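Local coordinates for protein beta-n-acetylhexosaminidase (Streptococcus pneumoniae, PDB 2YLA) that hydrolyses terminal beta-linked N-acetylhexosamine residues as a family 20 glycoside hydrolase, and probably trims N-glycans as a pneumococcal virulence factor, at residues Trp279-Gly284 with Leu326-Asp331. The protein carries 1 engineered substitution. Sequence-based numbering, arbitrary orientation.
Sequences WYYILG and LSIWAD. With NAG (2-acetamido-2-deoxy-beta-D-glucopyranose), chain E; NAG (2-acetamido-2-deoxy-beta-D-glucopyranose), chain B; MAN (alpha-D-mannopyranose), chain C.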
# COMPACT_ATOMS: atom_id res chain seq x y z
N TRP A 279 -0.11 11.19 9.52
CA TRP A 279 0.60 11.50 8.28
C TRP A 279 -0.32 11.47 7.05
O TRP A 279 0.14 11.57 5.91
CB TRP A 279 1.77 10.53 8.08
CG TRP A 279 2.75 10.45 9.24
CD1 TRP A 279 3.21 11.48 10.00
CD2 TRP A 279 3.39 9.27 9.73
NE1 TRP A 279 4.09 11.02 10.95
CE2 TRP A 279 4.22 9.66 10.80
CE3 TRP A 279 3.35 7.91 9.37
CZ2 TRP A 279 5.00 8.75 11.52
CZ3 TRP A 279 4.12 7.00 10.08
CH2 TRP A 279 4.94 7.43 11.15
N TYR A 280 -1.63 11.33 7.29
CA TYR A 280 -2.63 11.20 6.23
C TYR A 280 -2.90 12.49 5.47
O TYR A 280 -3.06 13.55 6.08
CB TYR A 280 -3.95 10.70 6.81
CG TYR A 280 -4.09 9.20 6.95
CD1 TYR A 280 -2.97 8.37 6.98
CD2 TYR A 280 -5.34 8.62 7.09
CE1 TYR A 280 -3.10 6.99 7.13
CE2 TYR A 280 -5.48 7.24 7.23
CZ TYR A 280 -4.36 6.44 7.24
OH TYR A 280 -4.49 5.08 7.38
N TYR A 281 -2.97 12.39 4.15
CA TYR A 281 -3.47 13.47 3.31
C TYR A 281 -4.55 13.00 2.34
O TYR A 281 -4.31 12.12 1.51
CB TYR A 281 -2.35 14.19 2.56
CG TYR A 281 -2.84 15.26 1.60
CD1 TYR A 281 -3.75 16.25 2.02
CD2 TYR A 281 -2.40 15.30 0.28
CE1 TYR A 281 -4.21 17.23 1.14
CE2 TYR A 281 -2.86 16.28 -0.61
CZ TYR A 281 -3.76 17.24 -0.17
OH TYR A 281 -4.21 18.21 -1.03
N ILE A 282 -5.73 13.59 2.47
CA ILE A 282 -6.86 13.36 1.57
C ILE A 282 -6.85 14.45 0.52
O ILE A 282 -6.86 15.64 0.85
CB ILE A 282 -8.22 13.38 2.32
CG1 ILE A 282 -8.31 12.24 3.33
CG2 ILE A 282 -9.39 13.29 1.36
CD1 ILE A 282 -7.85 12.60 4.72
N LEU A 283 -6.82 14.06 -0.76
CA LEU A 283 -6.75 15.01 -1.86
C LEU A 283 -7.82 16.09 -1.76
O LEU A 283 -9.01 15.79 -1.64
CB LEU A 283 -6.81 14.29 -3.21
CG LEU A 283 -5.74 13.23 -3.48
CD1 LEU A 283 -6.03 12.50 -4.78
CD2 LEU A 283 -4.34 13.82 -3.49
N GLY A 284 -7.39 17.35 -1.78
CA GLY A 284 -8.28 18.50 -1.74
C GLY A 284 -8.86 18.82 -0.37
O GLY A 284 -9.81 19.60 -0.27
N LEU A 326 3.52 6.36 4.77
CA LEU A 326 2.84 7.64 4.61
C LEU A 326 1.74 7.47 3.57
O LEU A 326 1.99 7.00 2.46
CB LEU A 326 3.83 8.71 4.16
CG LEU A 326 3.40 10.17 4.19
CD1 LEU A 326 3.95 10.83 5.44
CD2 LEU A 326 3.94 10.88 2.97
N SER A 327 0.52 7.86 3.93
CA SER A 327 -0.65 7.51 3.12
C SER A 327 -1.40 8.69 2.51
O SER A 327 -1.82 9.61 3.21
CB SER A 327 -1.60 6.62 3.93
OG SER A 327 -0.91 5.52 4.48
N ILE A 328 -1.56 8.64 1.19
CA ILE A 328 -2.30 9.63 0.41
C ILE A 328 -3.64 9.03 -0.04
O ILE A 328 -3.66 7.97 -0.66
CB ILE A 328 -1.49 10.12 -0.83
CG1 ILE A 328 -0.08 10.58 -0.43
CG2 ILE A 328 -2.26 11.20 -1.60
CD1 ILE A 328 -0.01 11.89 0.37
N TRP A 329 -4.74 9.72 0.25
CA TRP A 329 -6.08 9.19 0.01
C TRP A 329 -6.92 10.06 -0.92
O TRP A 329 -6.75 11.27 -0.98
CB TRP A 329 -6.81 9.00 1.33
CG TRP A 329 -6.08 8.13 2.29
CD1 TRP A 329 -5.26 8.54 3.30
CD2 TRP A 329 -6.08 6.70 2.34
NE1 TRP A 329 -4.75 7.46 3.97
CE2 TRP A 329 -5.24 6.32 3.41
CE3 TRP A 329 -6.71 5.70 1.59
CZ2 TRP A 329 -5.01 4.98 3.74
CZ3 TRP A 329 -6.49 4.37 1.92
CH2 TRP A 329 -5.64 4.02 2.99
N ALA A 330 -7.85 9.41 -1.62
CA ALA A 330 -8.72 10.10 -2.57
C ALA A 330 -10.20 9.87 -2.26
O ALA A 330 -10.96 9.42 -3.13
CB ALA A 330 -8.39 9.67 -3.99
N ASP A 331 -10.60 10.20 -1.03
CA ASP A 331 -11.98 10.00 -0.55
C ASP A 331 -13.04 10.66 -1.44
O ASP A 331 -14.07 10.05 -1.74
CB ASP A 331 -12.12 10.46 0.90
CG ASP A 331 -11.30 9.62 1.87
OD1 ASP A 331 -10.15 9.27 1.54
OD2 ASP A 331 -11.82 9.30 2.96
C1 NAG E . -9.86 6.12 6.87
C2 NAG E . -9.93 4.98 5.82
C3 NAG E . -9.55 5.37 4.39
C4 NAG E . -9.57 6.87 4.19
C5 NAG E . -8.63 7.50 5.22
C6 NAG E . -8.50 9.00 5.01
C7 NAG E . -7.90 3.61 6.40
C8 NAG E . -7.47 2.23 6.80
N2 NAG E . -9.22 3.77 6.22
O3 NAG E . -10.44 4.76 3.48
O4 NAG E . -9.19 7.18 2.87
O5 NAG E . -9.06 7.26 6.55
O6 NAG E . -9.68 9.66 5.42
O7 NAG E . -7.05 4.49 6.27
C1 NAG B . -8.89 10.14 11.45
C2 NAG B . -7.64 9.59 12.15
C3 NAG B . -6.51 10.61 11.96
C4 NAG B . -6.35 11.01 10.49
C5 NAG B . -7.68 11.29 9.79
C6 NAG B . -7.50 11.40 8.28
C7 NAG B . -7.82 9.76 14.72
C8 NAG B . -7.37 11.19 14.86
N2 NAG B . -7.91 9.15 13.52
O3 NAG B . -5.30 10.09 12.46
O4 NAG B . -5.53 12.16 10.42
O5 NAG B . -8.62 10.26 10.07
O6 NAG B . -8.76 11.26 7.64
O7 NAG B . -8.12 9.15 15.75
C1 MAN C . -11.96 7.88 9.09
C2 MAN C . -11.50 7.77 7.63
C3 MAN C . -12.61 8.28 6.71
C4 MAN C . -13.93 7.56 6.97
C5 MAN C . -14.28 7.58 8.46
C6 MAN C . -15.48 6.70 8.78
O2 MAN C . -11.21 6.42 7.31
O3 MAN C . -12.25 8.09 5.36
O4 MAN C . -14.96 8.18 6.23
O5 MAN C . -13.17 7.14 9.25
O6 MAN C . -16.50 7.49 9.36
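Trp329 meets the face of Tyr280 with its indole edge. Trp329 NE1 sits over the centre of the Tyr280 ring, 3.2 Å above its plane. The pair is edge-to-face, planes at 55°. Trp329 CG lies anti to the carbonyl carbon (chi1 -56°), and chi2 of 96° turns the NE1 edge to Tyr280. One indole face packs against the NAG of chain E, whose C5 lies above it toward the rim. Tyr280 OH donates to O7 of that sugar's acetamido group at 2.9 Å.

The backbones of strands 281-282 and 321-329 pair in parallel. Trp329 N bonds to Tyr281 O at 2.7 Å, and Leu283 N to Trp329 O at 2.8 Å. On the face away from the sugars, Ile328 CD1 reaches the edge of the Tyr281 ring, and Ile328 CG2 packs against Leu283 CD2. Helix 339-351 covers this side, where the Tyr281 hydroxyl is hydrogen-bonded to Glu341.

Asp331 binds two linked sugars: OD1 accepts from NAG (chain E) O4 at 2.7 Å, and OD2 from O3 of the mannose. The Trp329 face, the Tyr280 hydroxyl and the Asp331 carboxylate thus hold one sugar at the end of a TIM-barrel strand, consistent with recognition of N-acetylglucosamine.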